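PDB 1JL5: outer membrane protein YopM from Yersinia pestis, which is a leucine-rich repeat effector that probably alters host cell physiology and promotes bacterial survival in host tissues. Local coordinates for residues 109-114 with 129-134; 218-223 with 240-245; 346-351 with 366-371. One frame throughout, in Å; residues are numbered along the deposited sequence.

Contact 1 (109-114 with 129-134)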
loop_
_atom_site.group_PDB
_atom_site.type_symbol
_atom_site.label_atom_id
_atom_site.label_comp_id
_atom_site.label_asym_id
_atom_site.label_seq_id
_atom_site.Cartn_x
_atom_site.Cartn_y
_atom_site.Cartn_z
ATOM N N LEU A 109 12.415 -29.122 32.646
ATOM C CA LEU A 109 11.532 -28.199 33.330
ATOM C C LEU A 109 11.182 -28.699 34.721
ATOM O O LEU A 109 10.891 -29.877 34.915
ATOM C CB LEU A 109 10.265 -27.981 32.500
ATOM C CG LEU A 109 10.528 -27.455 31.083
ATOM C CD1 LEU A 109 9.209 -27.289 30.347
ATOM C CD2 LEU A 109 11.272 -26.129 31.155
ATOM N N PRO A 110 11.219 -27.804 35.716
ATOM C CA PRO A 110 10.903 -28.160 37.099
ATOM C C PRO A 110 9.495 -28.729 37.212
ATOM O O PRO A 110 8.600 -28.356 36.449
ATOM C CB PRO A 110 11.026 -26.829 37.836
ATOM C CG PRO A 110 12.028 -26.072 37.020
ATOM C CD PRO A 110 11.597 -26.384 35.613
ATOM N N GLN A 111 9.303 -29.631 38.168
ATOM C CA GLN A 111 7.999 -30.231 38.396
ATOM C C GLN A 111 7.094 -29.156 38.968
ATOM O O GLN A 111 5.885 -29.335 39.086
ATOM C CB GLN A 111 8.125 -31.384 39.388
ATOM C CG GLN A 111 8.945 -32.535 38.861
ATOM C CD GLN A 111 8.276 -33.207 37.689
ATOM O OE1 GLN A 111 7.224 -33.828 37.840
ATOM N NE2 GLN A 111 8.873 -33.083 36.508
ATOM N N SER A 112 7.701 -28.033 39.323
ATOM C CA SER A 112 6.972 -26.912 39.887
ATOM C C SER A 112 6.522 -25.950 38.793
ATOM O O SER A 112 5.787 -24.996 39.058
ATOM C CB SER A 112 7.867 -26.164 40.865
ATOM O OG SER A 112 9.050 -25.743 40.207
ATOM N N LEU A 113 6.966 -26.196 37.565
ATOM C CA LEU A 113 6.609 -25.313 36.465
ATOM C C LEU A 113 5.113 -25.312 36.193
ATOM O O LEU A 113 4.508 -26.351 35.929
ATOM C CB LEU A 113 7.356 -25.701 35.187
ATOM C CG LEU A 113 7.475 -24.524 34.213
ATOM C CD1 LEU A 113 8.399 -23.481 34.830
ATOM C CD2 LEU A 113 8.007 -24.983 32.864
ATOM N N LYS A 114 4.521 -24.129 36.270
ATOM C CA LYS A 114 3.101 -23.971 36.016
ATOM C C LYS A 114 2.932 -23.233 34.702
ATOM O O LYS A 114 1.938 -23.400 33.997
ATOM C CB LYS A 114 2.448 -23.159 37.132
ATOM C CG LYS A 114 2.354 -23.884 38.459
ATOM C CD LYS A 114 1.699 -22.991 39.494
ATOM C CE LYS A 114 1.443 -23.737 40.793
ATOM N NZ LYS A 114 0.839 -22.825 41.803
ATOM N N LEU A 129 5.261 -32.516 29.326
ATOM C CA LEU A 129 5.015 -31.343 30.143
ATOM C C LEU A 129 5.138 -31.550 31.636
ATOM O O LEU A 129 4.867 -32.633 32.157
ATOM C CB LEU A 129 3.625 -30.787 29.844
ATOM C CG LEU A 129 3.335 -30.485 28.376
ATOM C CD1 LEU A 129 1.932 -29.908 28.263
ATOM C CD2 LEU A 129 4.376 -29.506 27.829
ATOM N N PRO A 130 5.568 -30.501 32.347
ATOM C CA PRO A 130 5.710 -30.570 33.798
ATOM C C PRO A 130 4.287 -30.854 34.271
ATOM O O PRO A 130 3.333 -30.263 33.762
ATOM C CB PRO A 130 6.176 -29.165 34.156
ATOM C CG PRO A 130 6.930 -28.737 32.948
ATOM C CD PRO A 130 6.057 -29.212 31.830
ATOM N N PRO A 131 4.120 -31.754 35.248
ATOM C CA PRO A 131 2.786 -32.093 35.750
ATOM C C PRO A 131 1.884 -30.925 36.124
ATOM O O PRO A 131 0.668 -31.004 35.983
ATOM C CB PRO A 131 3.090 -32.996 36.943
ATOM C CG PRO A 131 4.395 -32.458 37.438
ATOM C CD PRO A 131 5.162 -32.275 36.151
ATOM N N LEU A 132 2.474 -29.837 36.595
ATOM C CA LEU A 132 1.687 -28.685 37.012
ATOM C C LEU A 132 1.512 -27.617 35.939
ATOM O O LEU A 132 0.961 -26.550 36.209
ATOM C CB LEU A 132 2.326 -28.045 38.245
ATOM C CG LEU A 132 2.624 -28.981 39.419
ATOM C CD1 LEU A 132 3.234 -28.173 40.553
ATOM C CD2 LEU A 132 1.346 -29.668 39.877
ATOM N N LEU A 133 1.966 -27.893 34.723
ATOM C CA LEU A 133 1.855 -26.901 33.672
ATOM C C LEU A 133 0.427 -26.404 33.476
ATOM O O LEU A 133 -0.492 -27.170 33.193
ATOM C CB LEU A 133 2.401 -27.443 32.350
ATOM C CG LEU A 133 2.817 -26.304 31.413
ATOM C CD1 LEU A 133 3.943 -25.519 32.072
ATOM C CD2 LEU A 133 3.254 -26.849 30.064
ATOM N N GLU A 134 0.260 -25.101 33.646
ATOM C CA GLU A 134 -1.027 -24.450 33.488
ATOM C C GLU A 134 -1.038 -23.686 32.174
ATOM O O GLU A 134 -2.063 -23.593 31.495
ATOM C CB GLU A 134 -1.262 -23.476 34.639
ATOM C CG GLU A 134 -1.587 -24.142 35.957
ATOM C CD GLU A 134 -1.570 -23.165 37.108
ATOM O OE1 GLU A 134 -1.669 -21.945 36.855
ATOM O OE2 GLU A 134 -1.462 -23.615 38.268
HETATM O O HOH W 1 -1.522 -21.921 40.268
#

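Contact 2 (218-223 with 240-245)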
loop_
_atom_site.group_PDB
_atom_site.type_symbol
_atom_site.label_atom_id
_atom_site.label_comp_id
_atom_site.label_asym_id
_atom_site.label_seq_id
_atom_site.Cartn_x
_atom_site.Cartn_y
_atom_site.Cartn_z
ATOM N N GLU A 218 -16.256 -20.017 23.844
ATOM C CA GLU A 218 -16.717 -18.647 23.755
ATOM C C GLU A 218 -16.169 -18.057 22.479
ATOM O O GLU A 218 -16.716 -17.110 21.918
ATOM C CB GLU A 218 -16.206 -17.840 24.940
ATOM C CG GLU A 218 -16.511 -18.481 26.274
ATOM C CD GLU A 218 -16.200 -17.563 27.424
ATOM O OE1 GLU A 218 -15.192 -16.832 27.337
ATOM O OE2 GLU A 218 -16.956 -17.577 28.417
ATOM N N SER A 219 -15.082 -18.641 22.009
ATOM C CA SER A 219 -14.454 -18.129 20.821
ATOM C C SER A 219 -13.736 -19.190 20.024
ATOM O O SER A 219 -13.063 -20.065 20.574
ATOM C CB SER A 219 -13.466 -17.032 21.213
ATOM O OG SER A 219 -12.879 -16.458 20.068
ATOM N N ILE A 220 -13.907 -19.122 18.714
ATOM C CA ILE A 220 -13.222 -20.034 17.837
ATOM C C ILE A 220 -12.754 -19.233 16.642
ATOM O O ILE A 220 -13.537 -18.565 15.955
ATOM C CB ILE A 220 -14.099 -21.221 17.374
ATOM C CG1 ILE A 220 -13.235 -22.175 16.536
ATOM C CG2 ILE A 220 -15.304 -20.733 16.587
ATOM C CD1 ILE A 220 -13.824 -23.536 16.346
ATOM N N VAL A 221 -11.445 -19.266 16.449
ATOM C CA VAL A 221 -10.792 -18.582 15.359
ATOM C C VAL A 221 -10.213 -19.724 14.552
ATOM O O VAL A 221 -9.302 -20.416 14.998
ATOM C CB VAL A 221 -9.690 -17.662 15.891
ATOM C CG1 VAL A 221 -8.912 -17.043 14.744
ATOM C CG2 VAL A 221 -10.319 -16.575 16.748
ATOM N N ALA A 222 -10.779 -19.944 13.376
ATOM C CA ALA A 222 -10.339 -21.041 12.534
ATOM C C ALA A 222 -10.326 -20.582 11.098
ATOM O O ALA A 222 -10.596 -21.354 10.178
ATOM C CB ALA A 222 -11.277 -22.229 12.703
ATOM N N GLY A 223 -10.021 -19.307 10.914
ATOM C CA GLY A 223 -9.958 -18.773 9.578
ATOM C C GLY A 223 -8.766 -19.382 8.881
ATOM O O GLY A 223 -7.873 -19.954 9.517
ATOM N N THR A 240 -19.254 -16.622 21.398
ATOM C CA THR A 240 -19.548 -15.258 21.001
ATOM C C THR A 240 -18.673 -14.804 19.855
ATOM O O THR A 240 -18.958 -13.806 19.200
ATOM C CB THR A 240 -19.358 -14.315 22.175
ATOM O OG1 THR A 240 -18.064 -14.533 22.742
ATOM C CG2 THR A 240 -20.424 -14.576 23.237
ATOM N N THR A 241 -17.599 -15.536 19.610
ATOM C CA THR A 241 -16.718 -15.170 18.525
ATOM C C THR A 241 -16.421 -16.319 17.608
ATOM O O THR A 241 -15.966 -17.376 18.032
ATOM C CB THR A 241 -15.388 -14.612 19.034
ATOM O OG1 THR A 241 -15.616 -13.330 19.621
ATOM C CG2 THR A 241 -14.396 -14.468 17.882
ATOM N N ILE A 242 -16.697 -16.106 16.335
ATOM C CA ILE A 242 -16.408 -17.115 15.347
ATOM C C ILE A 242 -15.676 -16.461 14.210
ATOM O O ILE A 242 -16.180 -15.535 13.585
ATOM C CB ILE A 242 -17.662 -17.760 14.749
ATOM C CG1 ILE A 242 -18.378 -18.606 15.794
ATOM C CG2 ILE A 242 -17.261 -18.633 13.548
ATOM C CD1 ILE A 242 -19.665 -19.196 15.270
ATOM N N TYR A 243 -14.467 -16.939 13.970
ATOM C CA TYR A 243 -13.666 -16.473 12.863
ATOM C C TYR A 243 -13.517 -17.725 12.046
ATOM O O TYR A 243 -12.925 -18.700 12.501
ATOM C CB TYR A 243 -12.303 -15.977 13.334
ATOM C CG TYR A 243 -12.305 -14.506 13.648
ATOM C CD1 TYR A 243 -13.222 -13.970 14.546
ATOM C CD2 TYR A 243 -11.407 -13.643 13.029
ATOM C CE1 TYR A 243 -13.250 -12.615 14.821
ATOM C CE2 TYR A 243 -11.425 -12.277 13.296
ATOM C CZ TYR A 243 -12.352 -11.772 14.193
ATOM O OH TYR A 243 -12.394 -10.422 14.455
ATOM N N ALA A 244 -14.104 -17.713 10.860
ATOM C CA ALA A 244 -14.029 -18.855 9.963
ATOM C C ALA A 244 -13.769 -18.271 8.589
ATOM O O ALA A 244 -14.164 -18.818 7.562
ATOM C CB ALA A 244 -15.335 -19.632 9.989
ATOM N N ASP A 245 -13.105 -17.125 8.596
ATOM C CA ASP A 245 -12.755 -16.434 7.375
ATOM C C ASP A 245 -11.827 -17.336 6.594
ATOM O O ASP A 245 -11.256 -18.281 7.137
ATOM C CB ASP A 245 -12.005 -15.148 7.698
ATOM C CG ASP A 245 -10.781 -15.404 8.557
ATOM O OD1 ASP A 245 -10.955 -15.722 9.752
ATOM O OD2 ASP A 245 -9.649 -15.312 8.038
HETATM O O HOH W 2 -9.354 -16.509 11.667
#

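Contact 3 (346-351 with 366-371)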
loop_
_atom_site.group_PDB
_atom_site.type_symbol
_atom_site.label_atom_id
_atom_site.label_comp_id
_atom_site.label_asym_id
_atom_site.label_seq_id
_atom_site.Cartn_x
_atom_site.Cartn_y
_atom_site.Cartn_z
ATOM N N PHE A 346 -14.945 1.948 -3.831
ATOM C CA PHE A 346 -15.069 0.921 -4.853
ATOM C C PHE A 346 -16.478 0.381 -4.960
ATOM O O PHE A 346 -16.728 -0.821 -4.860
ATOM C CB PHE A 346 -14.091 -0.204 -4.564
ATOM C CG PHE A 346 -12.670 0.228 -4.618
ATOM C CD1 PHE A 346 -12.078 0.545 -5.839
ATOM C CD2 PHE A 346 -11.916 0.332 -3.454
ATOM C CE1 PHE A 346 -10.754 0.959 -5.898
ATOM C CE2 PHE A 346 -10.592 0.745 -3.503
ATOM C CZ PHE A 346 -10.010 1.059 -4.729
ATOM N N ASN A 347 -17.406 1.299 -5.145
ATOM C CA ASN A 347 -18.792 0.942 -5.313
ATOM C C ASN A 347 -19.276 1.807 -6.436
ATOM O O ASN A 347 -18.483 2.492 -7.069
ATOM C CB ASN A 347 -19.574 1.203 -4.036
ATOM C CG ASN A 347 -19.527 0.028 -3.104
ATOM O OD1 ASN A 347 -20.137 -1.003 -3.371
ATOM N ND2 ASN A 347 -18.783 0.161 -2.018
ATOM N N HIS A 348 -20.572 1.777 -6.689
ATOM C CA HIS A 348 -21.126 2.568 -7.760
ATOM C C HIS A 348 -22.006 3.660 -7.183
ATOM O O HIS A 348 -23.098 3.921 -7.679
ATOM C CB HIS A 348 -21.947 1.689 -8.683
ATOM C CG HIS A 348 -21.915 2.146 -10.099
ATOM N ND1 HIS A 348 -20.917 1.773 -10.971
ATOM C CD2 HIS A 348 -22.710 3.003 -10.778
ATOM C CE1 HIS A 348 -21.098 2.382 -12.126
ATOM N NE2 HIS A 348 -22.179 3.135 -12.036
ATOM N N LEU A 349 -21.522 4.292 -6.126
ATOM C CA LEU A 349 -22.277 5.348 -5.477
ATOM C C LEU A 349 -22.218 6.650 -6.253
ATOM O O LEU A 349 -21.142 7.135 -6.589
ATOM C CB LEU A 349 -21.742 5.585 -4.068
ATOM C CG LEU A 349 -21.728 4.353 -3.171
ATOM C CD1 LEU A 349 -21.196 4.746 -1.808
ATOM C CD2 LEU A 349 -23.133 3.757 -3.076
ATOM N N ALA A 350 -23.388 7.198 -6.549
ATOM C CA ALA A 350 -23.482 8.476 -7.241
ATOM C C ALA A 350 -23.448 9.493 -6.111
ATOM O O ALA A 350 -22.967 10.616 -6.269
ATOM C CB ALA A 350 -24.800 8.577 -7.991
ATOM N N GLU A 351 -23.953 9.067 -4.958
ATOM C CA GLU A 351 -24.005 9.914 -3.778
ATOM C C GLU A 351 -23.756 9.116 -2.514
ATOM O O GLU A 351 -24.096 7.938 -2.424
ATOM C CB GLU A 351 -25.382 10.558 -3.638
ATOM C CG GLU A 351 -25.874 11.332 -4.840
ATOM C CD GLU A 351 -27.326 11.737 -4.683
ATOM O OE1 GLU A 351 -27.635 12.462 -3.713
ATOM O OE2 GLU A 351 -28.157 11.324 -5.522
ATOM N N TYR A 366 -13.216 6.073 -5.104
ATOM C CA TYR A 366 -13.618 5.285 -6.257
ATOM C C TYR A 366 -15.080 4.903 -6.282
ATOM O O TYR A 366 -15.455 3.733 -6.176
ATOM C CB TYR A 366 -12.736 4.045 -6.339
ATOM C CG TYR A 366 -11.276 4.422 -6.345
ATOM C CD1 TYR A 366 -10.713 5.067 -7.444
ATOM C CD2 TYR A 366 -10.471 4.182 -5.238
ATOM C CE1 TYR A 366 -9.384 5.462 -7.441
ATOM C CE2 TYR A 366 -9.135 4.573 -5.224
ATOM C CZ TYR A 366 -8.599 5.213 -6.332
ATOM O OH TYR A 366 -7.277 5.593 -6.335
ATOM N N ASN A 367 -15.900 5.928 -6.413
ATOM C CA ASN A 367 -17.333 5.798 -6.518
ATOM C C ASN A 367 -17.646 6.893 -7.514
ATOM O O ASN A 367 -17.023 7.956 -7.481
ATOM C CB ASN A 367 -18.007 6.086 -5.178
ATOM C CG ASN A 367 -18.201 4.840 -4.348
ATOM O OD1 ASN A 367 -19.043 4.004 -4.661
ATOM N ND2 ASN A 367 -17.421 4.706 -3.288
ATOM N N PRO A 368 -18.573 6.638 -8.444
ATOM C CA PRO A 368 -18.920 7.663 -9.428
ATOM C C PRO A 368 -19.752 8.733 -8.737
ATOM O O PRO A 368 -20.868 9.029 -9.145
ATOM C CB PRO A 368 -19.715 6.882 -10.461
ATOM C CG PRO A 368 -20.418 5.869 -9.624
ATOM C CD PRO A 368 -19.316 5.393 -8.701
ATOM N N LEU A 369 -19.198 9.281 -7.665
ATOM C CA LEU A 369 -19.858 10.316 -6.889
ATOM C C LEU A 369 -20.065 11.564 -7.733
ATOM O O LEU A 369 -19.110 12.129 -8.261
ATOM C CB LEU A 369 -19.006 10.659 -5.663
ATOM C CG LEU A 369 -19.402 10.092 -4.295
ATOM C CD1 LEU A 369 -19.913 8.675 -4.411
ATOM C CD2 LEU A 369 -18.202 10.173 -3.374
ATOM N N ARG A 370 -21.316 11.983 -7.866
ATOM C CA ARG A 370 -21.632 13.183 -8.627
ATOM C C ARG A 370 -21.078 14.370 -7.847
ATOM O O ARG A 370 -20.807 15.433 -8.405
ATOM C CB ARG A 370 -23.147 13.308 -8.788
ATOM C CG ARG A 370 -23.759 12.071 -9.417
ATOM C CD ARG A 370 -25.273 12.132 -9.512
ATOM N NE ARG A 370 -25.805 10.882 -10.054
ATOM C CZ ARG A 370 -25.479 10.384 -11.245
ATOM N NH1 ARG A 370 -24.626 11.035 -12.023
ATOM N NH2 ARG A 370 -25.995 9.232 -11.654
ATOM N N GLU A 371 -20.894 14.163 -6.549
ATOM C CA GLU A 371 -20.377 15.194 -5.661
ATOM C C GLU A 371 -20.036 14.550 -4.325
ATOM O O GLU A 371 -20.594 13.511 -3.969
ATOM C CB GLU A 371 -21.439 16.269 -5.440
ATOM C CG GLU A 371 -22.661 15.756 -4.693
ATOM C CD GLU A 371 -23.774 16.781 -4.615
ATOM O OE1 GLU A 371 -23.494 17.935 -4.221
ATOM O OE2 GLU A 371 -24.930 16.430 -4.942
HETATM O O HOH W 3 -16.289 2.530 -8.637
#

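Contact 1 (109-114 with 129-134)
Lys-114, Pro-130 and Gln-111 bury the most surface where two successive coils of the leucine-rich repeat solenoid lie against each other, each coil here turning through a type I beta turn (Pro-110 to Leu-113, Pro-130 to Leu-133) just ahead of its short strand. Lys-114 and Glu-134 run side by side and point the same way. The lysine chain is extended beyond CG, and its aliphatic part passes the carboxylate, with CD 3.4 Å from Glu-134 OE2. The charges themselves stay apart, Lys-114 NZ lying 4.3 Å from Glu-134 OE2; a water closes the gap, accepting from NZ and donating to OE2. NZ also has a long, weak ion pair with Glu-94 of the preceding coil.

On the inner side, Pro-130 CG meets two leucines. It presses on Leu-109 CB at 3.4 Å, tighter than usual for carbons, and touches Leu-113 CB at 3.8 Å, Leu-113 running alongside the proline. Leu-113 holds CG anti to the backbone N (chi1 -156°), as does Leu-133 in the next coil, and the two side chains lie alongside each other, their ends 4.2 Å apart from Leu-113 CD2 to Leu-133 CD1. Leu-96 and Leu-116 extend this apolar interior.

At the outer, exposed corner Gln-111 crosses Pro-131 at about a right angle. Its chain is bent at chi2 (-66°), and Gln-111 OE1 comes up to the CD-CG edge of the Pro-131 ring, 3.1 Å from CD.

Contact 2 (218-223 with 240-245)
Glu-218 O is gripped by two backbone N-H groups of the next coil, where strands 219-221 and 241-243 pair in parallel as neighbouring rungs of the leucine-rich repeat solenoid. Thr-241 N reaches this oxygen at 2.9 Å in the carbonyl plane, while Thr-240 N comes in at 2.6 Å, tilted 32° from that plane. Thr-240 OG1 is also close, its chi1 of 52° setting it between the backbone N and the carbonyl carbon, but where its proton goes is not settled.

From there the bonds alternate as parallel strands require. Ile-220 N donates to Thr-241 O, and Tyr-243 N to Ile-220 O at 2.7 Å, the donor nearly along the C=O axis. Ala-222 N then donates to Tyr-243 O. The strand axes diverge by only 9°, and like positions stand beside each other.

Ile-220 and Ile-242 point into the hydrophobic interior, where their side chains cross obliquely and Ile-220 CG2 meets Ile-242 CG1 at 3.8 Å; Leu-210 and Leu-233 pack against them. The other face carries Ser-219, Thr-241, Val-221 and Tyr-243. Ser-219 OG, anti to its backbone N, lies against Thr-241 CB and CG2, each 3.3 Å away. Val-221 and Tyr-243 lie side by side, pointing the same way, and Val-221 CG1 rests on Tyr-243 CB.

Past the strands, Asn-247 ND2 donates to both Ala-222 O and Ala-244 O, joining the two turns in the manner of a leucine-rich repeat asparagine. Nearby a water donates to Asp-245 OD1 at 2.6 Å and accepts a weak bond from Gly-223 N.

Contact 3 (346-351 with 366-371)
The stacked asparagines of the leucine-rich repeat solenoid join LRR 14 to LRR 15 here, just after strands 341-343 and 361-363. Asn-367 turns its amide toward the preceding coil and lies alongside Leu-349, pointing the same way. Leu-349 N donates to Asn-367 OD1 at 2.9 Å, although the oxygen sits too near a neighbour in the model for its place to be certain. On the other side of the amide, Asn-367 ND2 bonds to Ala-344 O and Val-364 O, one carbonyl from each coil. Asn-347 repeats this one coil earlier, its ND2 binding Val-324 O and Ala-344 O and its OD1 accepting from Leu-329 N.

Further along, Pro-368, the centre of an inverse gamma turn, crosses His-348 at about a right angle. Its CG stands 4.0 Å from the centroid of the imidazole, over one face and offset toward the rim, a CH-pi contact. His-348 NE2 is engaged by Ser-206 OG of the second subunit. Ala-350 O then takes the N-H of Arg-370 at 2.7 Å, on a lone pair and in the carbonyl plane. The arginine chain, extended from CG to NE (chi3 -177°), brings NE to 3.3 Å from Ala-350 CB.

At the exposed end the Phe-346 and Tyr-366 rings lie nearly parallel, 17° apart in plane, but slid so that they barely overlap. Next along the backbone, Asn-347 N donates to Tyr-366 O, and a water sits by Tyr-366 O and Asn-347 O. As far as the model can be trusted at Asn-367 OD1, the asparagine amides link backbone groups of adjacent coils, while the histidine ties the same coil to the neighbouring subunit.

Overall arrangement
The three contacts follow one another along the solenoid, each joining successive coils. Contact 2 lies near the middle, its centre 8 Å from that of the chain, while contacts 1 and 3 sit on opposite sides of the chain's centre with their own centres 60 Å apart. Contact 2 is about 30 Å from contact 1 and 34 Å from contact 3, centre to centre, and none touches another. Calcium comes close to two of them: the Asp-245 side chain of contact 2 is about 7 Å from a bound ion, and that of Phe-346 in contact 3 about 5 Å. Contact 1 is remote from the calcium-binding residues, and only contact 3 reaches another chain of the tetramer.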